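Local coordinates for protein putative polyketide synthase (Brevibacillus brevis, PDB 6HP2) that serves, through this domain, as the O-methyltransferase of a trans-AT polyketide synthase, binds S-adenosyl-L-homocysteine, and as a whole probably takes part in bacillaene biosynthesis, at residues P295-Y299 with T300-E304; I218-V221 with Q222-I225. All coordinates share one frame; numbering follows the deposited sequence.

Contact 1: residues P295-Y299 with T300-E304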
ATOM      1  N   PRO A 295      10.319  16.754  13.124  1.00 49.86           N
ATOM      2  CA  PRO A 295      11.102  16.553  14.366  1.00 56.29           C
ATOM      3  C   PRO A 295      11.150  17.777  15.260  1.00 55.87           C
ATOM      4  O   PRO A 295      11.403  17.652  16.474  1.00 55.10           O
ATOM      5  CB  PRO A 295      12.502  16.185  13.846  1.00 60.83           C
ATOM      6  CG  PRO A 295      12.584  16.891  12.509  1.00 69.96           C
ATOM      7  CD  PRO A 295      11.176  16.876  11.925  1.00 62.67           C
ATOM      8  N   HIS A 296      10.898  18.959  14.712  1.00 38.46           N
ATOM      9  CA  HIS A 296      11.009  20.171  15.516  1.00 41.53           C
ATOM     10  C   HIS A 296       9.680  20.564  16.132  1.00 53.87           C
ATOM     11  O   HIS A 296       9.613  21.540  16.881  1.00 56.42           O
ATOM     12  CB  HIS A 296      11.572  21.328  14.691  1.00 59.12           C
ATOM     13  CG  HIS A 296      12.961  21.084  14.192  1.00 73.96           C
ATOM     14  ND1 HIS A 296      13.942  20.501  14.967  1.00 71.64           N
ATOM     15  CD2 HIS A 296      13.521  21.310  12.979  1.00 80.20           C
ATOM     16  CE1 HIS A 296      15.050  20.390  14.255  1.00 76.82           C
ATOM     17  NE2 HIS A 296      14.821  20.871  13.045  1.00 79.31           N
ATOM     18  N   LEU A 297       8.636  19.801  15.871  1.00 55.39           N
ATOM     19  CA  LEU A 297       7.330  19.997  16.473  1.00 51.90           C
ATOM     20  C   LEU A 297       7.259  19.164  17.751  1.00 44.61           C
ATOM     21  O   LEU A 297       7.840  18.075  17.829  1.00 48.43           O
ATOM     22  CB  LEU A 297       6.254  19.575  15.479  1.00 58.21           C
ATOM     23  CG  LEU A 297       4.946  20.317  15.341  1.00 57.87           C
ATOM     24  CD1 LEU A 297       5.188  21.822  15.203  1.00 60.70           C
ATOM     25  CD2 LEU A 297       4.143  19.800  14.149  1.00 52.82           C
ATOM     26  N   THR A 298       6.575  19.690  18.769  1.00 41.68           N
ATOM     27  CA  THR A 298       6.387  18.877  19.965  1.00 45.29           C
ATOM     28  C   THR A 298       5.498  17.650  19.658  1.00 39.66           C
ATOM     29  O   THR A 298       4.768  17.588  18.652  1.00 41.58           O
ATOM     30  CB  THR A 298       5.775  19.689  21.106  1.00 51.15           C
ATOM     31  OG1 THR A 298       4.406  19.992  20.825  1.00 42.95           O
ATOM     32  CG2 THR A 298       6.554  21.025  21.339  1.00 58.84           C
ATOM     33  N   TYR A 299       5.614  16.624  20.508  1.00 41.78           N
ATOM     34  CA  TYR A 299       4.767  15.446  20.339  1.00 46.73           C
ATOM     35  C   TYR A 299       3.307  15.852  20.356  1.00 45.92           C
ATOM     36  O   TYR A 299       2.524  15.424  19.512  1.00 46.99           O
ATOM     37  CB  TYR A 299       5.049  14.424  21.445  1.00 41.56           C
ATOM     38  CG  TYR A 299       4.059  13.304  21.506  1.00 37.03           C
ATOM     39  CD1 TYR A 299       4.228  12.142  20.746  1.00 32.98           C
ATOM     40  CD2 TYR A 299       2.954  13.381  22.334  1.00 36.54           C
ATOM     41  CE1 TYR A 299       3.284  11.125  20.780  1.00 38.53           C
ATOM     42  CE2 TYR A 299       2.021  12.364  22.380  1.00 39.78           C
ATOM     43  CZ  TYR A 299       2.202  11.235  21.628  1.00 40.92           C
ATOM     44  OH  TYR A 299       1.282  10.182  21.728  1.00 36.47           O
ATOM     45  N   THR A 300       2.929  16.708  21.321  1.00 51.39           N
ATOM     46  CA  THR A 300       1.529  17.105  21.445  1.00 41.47           C
ATOM     47  C   THR A 300       1.041  17.793  20.176  1.00 35.62           C
ATOM     48  O   THR A 300      -0.083  17.560  19.734  1.00 42.53           O
ATOM     49  CB  THR A 300       1.346  17.990  22.669  1.00 48.43           C
ATOM     50  OG1 THR A 300       1.837  17.271  23.810  1.00 53.69           O
ATOM     51  CG2 THR A 300      -0.116  18.333  22.873  1.00 52.62           C
ATOM     52  N   LYS A 301       1.879  18.629  19.569  1.00 37.93           N
ATOM     53  CA  LYS A 301       1.485  19.326  18.353  1.00 40.32           C
ATOM     54  C   LYS A 301       1.435  18.380  17.166  1.00 33.77           C
ATOM     55  O   LYS A 301       0.592  18.530  16.261  1.00 36.76           O
ATOM     56  CB  LYS A 301       2.461  20.471  18.071  1.00 46.80           C
ATOM     57  CG  LYS A 301       2.235  21.724  18.960  1.00 72.59           C
ATOM     58  CD  LYS A 301       0.896  22.383  18.650  1.00 83.07           C
ATOM     59  CE  LYS A 301       0.806  23.781  19.218  1.00 87.88           C
ATOM     60  NZ  LYS A 301       0.925  23.788  20.698  1.00 98.76           N
ATOM     61  N   ARG A 302       2.316  17.390  17.145  1.00 32.66           N
ATOM     62  CA  ARG A 302       2.189  16.358  16.123  1.00 30.23           C
ATOM     63  C   ARG A 302       0.871  15.611  16.261  1.00 37.19           C
ATOM     64  O   ARG A 302       0.215  15.297  15.246  1.00 34.86           O
ATOM     65  CB  ARG A 302       3.370  15.403  16.188  1.00 38.57           C
ATOM     66  CG  ARG A 302       4.713  16.081  15.829  1.00 42.43           C
ATOM     67  CD  ARG A 302       5.826  15.091  15.505  1.00 46.94           C
ATOM     68  NE  ARG A 302       6.266  14.297  16.629  1.00 48.53           N
ATOM     69  CZ  ARG A 302       7.334  14.566  17.369  1.00 45.25           C
ATOM     70  NH1 ARG A 302       8.100  15.620  17.101  1.00 41.75           N
ATOM     71  NH2 ARG A 302       7.654  13.777  18.375  1.00 44.96           N
ATOM     72  N   CYS A 303       0.467  15.314  17.501  1.00 36.22           N
ATOM     73  CA  CYS A 303      -0.817  14.632  17.725  1.00 36.39           C
ATOM     74  C   CYS A 303      -1.982  15.480  17.258  1.00 35.11           C
ATOM     75  O   CYS A 303      -2.892  14.989  16.591  1.00 34.97           O
ATOM     76  CB  CYS A 303      -1.001  14.298  19.212  1.00 34.32           C
ATOM     77  SG  CYS A 303       0.018  12.904  19.687  1.00 36.69           S
ATOM     78  N   GLU A 304      -1.955  16.772  17.582  1.00 35.61           N
ATOM     79  CA  GLU A 304      -3.058  17.642  17.209  1.00 35.14           C
ATOM     80  C   GLU A 304      -3.126  17.792  15.707  1.00 30.50           C
ATOM     81  O   GLU A 304      -4.219  17.794  15.125  1.00 36.65           O
ATOM     82  CB  GLU A 304      -2.903  19.020  17.900  1.00 37.51           C
ATOM     83  CG  GLU A 304      -2.987  18.864  19.407  1.00 54.91           C
ATOM     84  CD  GLU A 304      -2.804  20.181  20.145  1.00 72.65           C
ATOM     85  OE1 GLU A 304      -3.272  20.262  21.305  1.00 70.91           O
ATOM     86  OE2 GLU A 304      -2.197  21.114  19.553  1.00 65.00           O
TER
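Thr298 O receives the amide of Arg302, with N and O 2.9 Å apart, and this bond closes the first turn of the helix that opens at Tyr299. A second bond of the same length runs from Cys303 N to Tyr299 O. Ahead of both, the Thr298 hydroxyl does the work of an N-cap: with chi1 at 71° OG1 sits between the backbone N and the carbonyl carbon, where it accepts from Lys301 N at 3.1 Å. The aliphatic start of the Lys301 chain lies beside Thr298, its CG close to OG1, while the Leu297 side chain crosses that of Lys301 at about a right angle, CG meeting Lys301 CB at 3.7 Å.

Arg302 turns back along the loop. Its CG passes Leu297 CB, the two side chains running in opposite directions, and the guanidinium lays the rim of one face over Tyr299 CA. The charged end is held by carbonyls beyond the turn, NE giving a hydrogen bond to Ala229 O and NH1 one to Ala294 O, so the loop and helix 221-230 are tied to one side chain. Tyr299 has CG anti to the backbone N (chi1 169°), which sets its ring beside the next turn, where Cys303 SG settles over one face, 3.7 Å from the centroid and displaced toward the CZ-CE2 rim. Ala229 touches both of these side chains. The whole is a threonine N-cap at a helix start, with a cysteine sulfur-aromatic contact spanning i to i+4.

Contact 2: residues I218-V221 with Q222-I225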
ATOM      1  N   ILE A 218      -4.808  -3.951  13.149  1.00 27.62           N
ATOM      2  CA  ILE A 218      -5.158  -2.669  12.545  1.00 24.19           C
ATOM      3  C   ILE A 218      -5.341  -1.649  13.652  1.00 22.13           C
ATOM      4  O   ILE A 218      -6.257  -1.796  14.436  1.00 24.87           O
ATOM      5  CB  ILE A 218      -6.410  -2.783  11.672  1.00 22.64           C
ATOM      6  CG1 ILE A 218      -6.158  -3.773  10.538  1.00 31.41           C
ATOM      7  CG2 ILE A 218      -6.869  -1.443  11.166  1.00 23.43           C
ATOM      8  CD1 ILE A 218      -7.435  -4.151   9.768  1.00 28.45           C
ATOM      9  N   PRO A 219      -4.513  -0.613  13.724  1.00 22.88           N
ATOM     10  CA  PRO A 219      -4.641   0.379  14.800  1.00 26.75           C
ATOM     11  C   PRO A 219      -5.859   1.246  14.607  1.00 24.68           C
ATOM     12  O   PRO A 219      -6.305   1.475  13.485  1.00 25.17           O
ATOM     13  CB  PRO A 219      -3.351   1.230  14.665  1.00 28.31           C
ATOM     14  CG  PRO A 219      -2.409   0.357  13.825  1.00 30.33           C
ATOM     15  CD  PRO A 219      -3.295  -0.381  12.896  1.00 24.88           C
ATOM     16  N   THR A 220      -6.400   1.721  15.736  1.00 28.88           N
ATOM     17  CA  THR A 220      -7.470   2.683  15.707  1.00 26.66           C
ATOM     18  C   THR A 220      -6.982   4.047  15.225  1.00 31.42           C
ATOM     19  O   THR A 220      -5.787   4.322  15.130  1.00 29.68           O
ATOM     20  CB  THR A 220      -8.048   2.859  17.116  1.00 28.85           C
ATOM     21  OG1 THR A 220      -7.028   3.437  17.946  1.00 27.84           O
ATOM     22  CG2 THR A 220      -8.484   1.512  17.720  1.00 27.99           C
ATOM     23  N   VAL A 221      -7.942   4.954  15.034  1.00 28.85           N
ATOM     24  CA  VAL A 221      -7.609   6.356  14.739  1.00 26.06           C
ATOM     25  C   VAL A 221      -6.630   6.897  15.776  1.00 28.56           C
ATOM     26  O   VAL A 221      -5.585   7.439  15.448  1.00 25.47           O
ATOM     27  CB  VAL A 221      -8.893   7.203  14.712  1.00 31.57           C
ATOM     28  CG1 VAL A 221      -8.567   8.694  14.669  1.00 35.57           C
ATOM     29  CG2 VAL A 221      -9.773   6.771  13.526  1.00 46.26           C
ATOM     30  N   GLN A 222      -6.981   6.782  17.056  1.00 28.70           N
ATOM     31  CA  GLN A 222      -6.162   7.352  18.093  1.00 31.40           C
ATOM     32  C   GLN A 222      -4.786   6.709  18.131  1.00 29.85           C
ATOM     33  O   GLN A 222      -3.786   7.392  18.383  1.00 28.00           O
ATOM     34  CB  GLN A 222      -6.884   7.223  19.454  1.00 33.41           C
ATOM     35  CG  GLN A 222      -6.149   7.942  20.564  1.00 49.06           C
ATOM     36  CD  GLN A 222      -6.050   9.476  20.339  1.00 62.75           C
ATOM     37  OE1 GLN A 222      -6.945  10.105  19.762  1.00 67.31           O
ATOM     38  NE2 GLN A 222      -4.942  10.066  20.788  1.00 52.56           N
ATOM     39  N   GLU A 223      -4.708   5.400  17.907  1.00 29.09           N
ATOM     40  CA  GLU A 223      -3.416   4.732  17.926  1.00 25.46           C
ATOM     41  C   GLU A 223      -2.544   5.194  16.753  1.00 27.16           C
ATOM     42  O   GLU A 223      -1.329   5.309  16.894  1.00 25.37           O
ATOM     43  CB  GLU A 223      -3.597   3.185  17.921  1.00 24.57           C
ATOM     44  CG  GLU A 223      -4.138   2.633  19.196  1.00 37.54           C
ATOM     45  CD  GLU A 223      -4.446   1.127  19.125  1.00 50.31           C
ATOM     46  OE1 GLU A 223      -4.796   0.630  18.037  1.00 38.19           O
ATOM     47  OE2 GLU A 223      -4.326   0.461  20.162  1.00 69.63           O
ATOM     48  N   TRP A 224      -3.142   5.461  15.587  1.00 23.59           N
ATOM     49  CA  TRP A 224      -2.370   5.949  14.451  1.00 22.92           C
ATOM     50  C   TRP A 224      -1.823   7.340  14.705  1.00 24.81           C
ATOM     51  O   TRP A 224      -0.655   7.631  14.415  1.00 25.26           O
ATOM     52  CB  TRP A 224      -3.259   5.967  13.198  1.00 23.48           C
ATOM     53  CG  TRP A 224      -3.225   4.727  12.393  1.00 22.64           C
ATOM     54  CD1 TRP A 224      -4.234   3.854  12.187  1.00 23.90           C
ATOM     55  CD2 TRP A 224      -2.154   4.305  11.539  1.00 22.77           C
ATOM     56  NE1 TRP A 224      -3.849   2.882  11.290  1.00 34.47           N
ATOM     57  CE2 TRP A 224      -2.570   3.132  10.887  1.00 24.52           C
ATOM     58  CE3 TRP A 224      -0.868   4.801  11.292  1.00 27.85           C
ATOM     59  CZ2 TRP A 224      -1.747   2.406  10.011  1.00 26.89           C
ATOM     60  CZ3 TRP A 224      -0.042   4.075  10.396  1.00 30.75           C
ATOM     61  CH2 TRP A 224      -0.504   2.912   9.767  1.00 32.52           C
ATOM     62  N   ILE A 225      -2.644   8.198  15.304  1.00 29.60           N
ATOM     63  CA  ILE A 225      -2.217   9.536  15.671  1.00 27.94           C
ATOM     64  C   ILE A 225      -0.965   9.481  16.535  1.00 34.22           C
ATOM     65  O   ILE A 225       0.030  10.188  16.293  1.00 30.20           O
ATOM     66  CB  ILE A 225      -3.366  10.254  16.398  1.00 22.52           C
ATOM     67  CG1 ILE A 225      -4.490  10.559  15.408  1.00 31.71           C
ATOM     68  CG2 ILE A 225      -2.832  11.522  17.187  1.00 31.99           C
ATOM     69  CD1 ILE A 225      -5.783  11.083  16.123  1.00 36.29           C
TER
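Thr220 and Glu223 form a capping box at the start of helix 221-230, just after the short strand 216-218. Two reciprocal hydrogen bonds define it. Thr220 OG1 accepts from Glu223 N at 3.0 Å, and Thr220 N donates a hydrogen bond to Glu223 OE1, also at 3.0 Å and fairly straight. The carboxylate oxygen is met on its anti side, with the donor 24° out of the carboxylate plane. Glu223 reaches back because its CG stands beside the backbone N (chi1 -71°) and the chain then runs extended, its CG brushing the threonine hydroxyl on the way. Backbone bonds continue the turn: Trp224 N to Thr220 O and Ile225 N to Val221 O.

One apolar pair lies along the helix: Val221 CG1 and Ile225 CD1 meet at 3.9 Å, their side chains lying side by side and pointing the same way, one helical turn apart. Ile225 goes on to touch Cys303, Ala307 and Leu310 of helix 299-310.

Aromatic packing involves Pro219 and Trp224. The indole N-H is taken by Tyr201 O of strand 194-203, which should help fix how the ring is turned, and the ring of Phe289 also meets the indole. The proline ring spreads over one face of the indole at its pyrrole side, with CG and CD approaching NE1. The CH-pi contact is made by Pro219 CB, 3.9 Å from the centroid of the five-membered ring of Trp224 and 23° off its normal.

How the contacts relate
Each contact is a helix start capped by a threonine, contact 2 opening helix 221-230 and contact 1 opening helix 299-310 later in the chain. Their centres lie about 16 Å apart, and the two helices pack directly: Cys303 O approaches Ile225 CG2 at 3.5 Å. Only contact 2 has the capping box. Contact 1 is mostly at the surface, its centre about 25 Å from the centre of the chain, whereas contact 2 is partly buried, its centre about 17 Å from that point. Both lie away from the S-adenosyl-L-homocysteine site of this Rossmann-like methyltransferase domain; the Trp224 side chain is about 13 Å from the ligand.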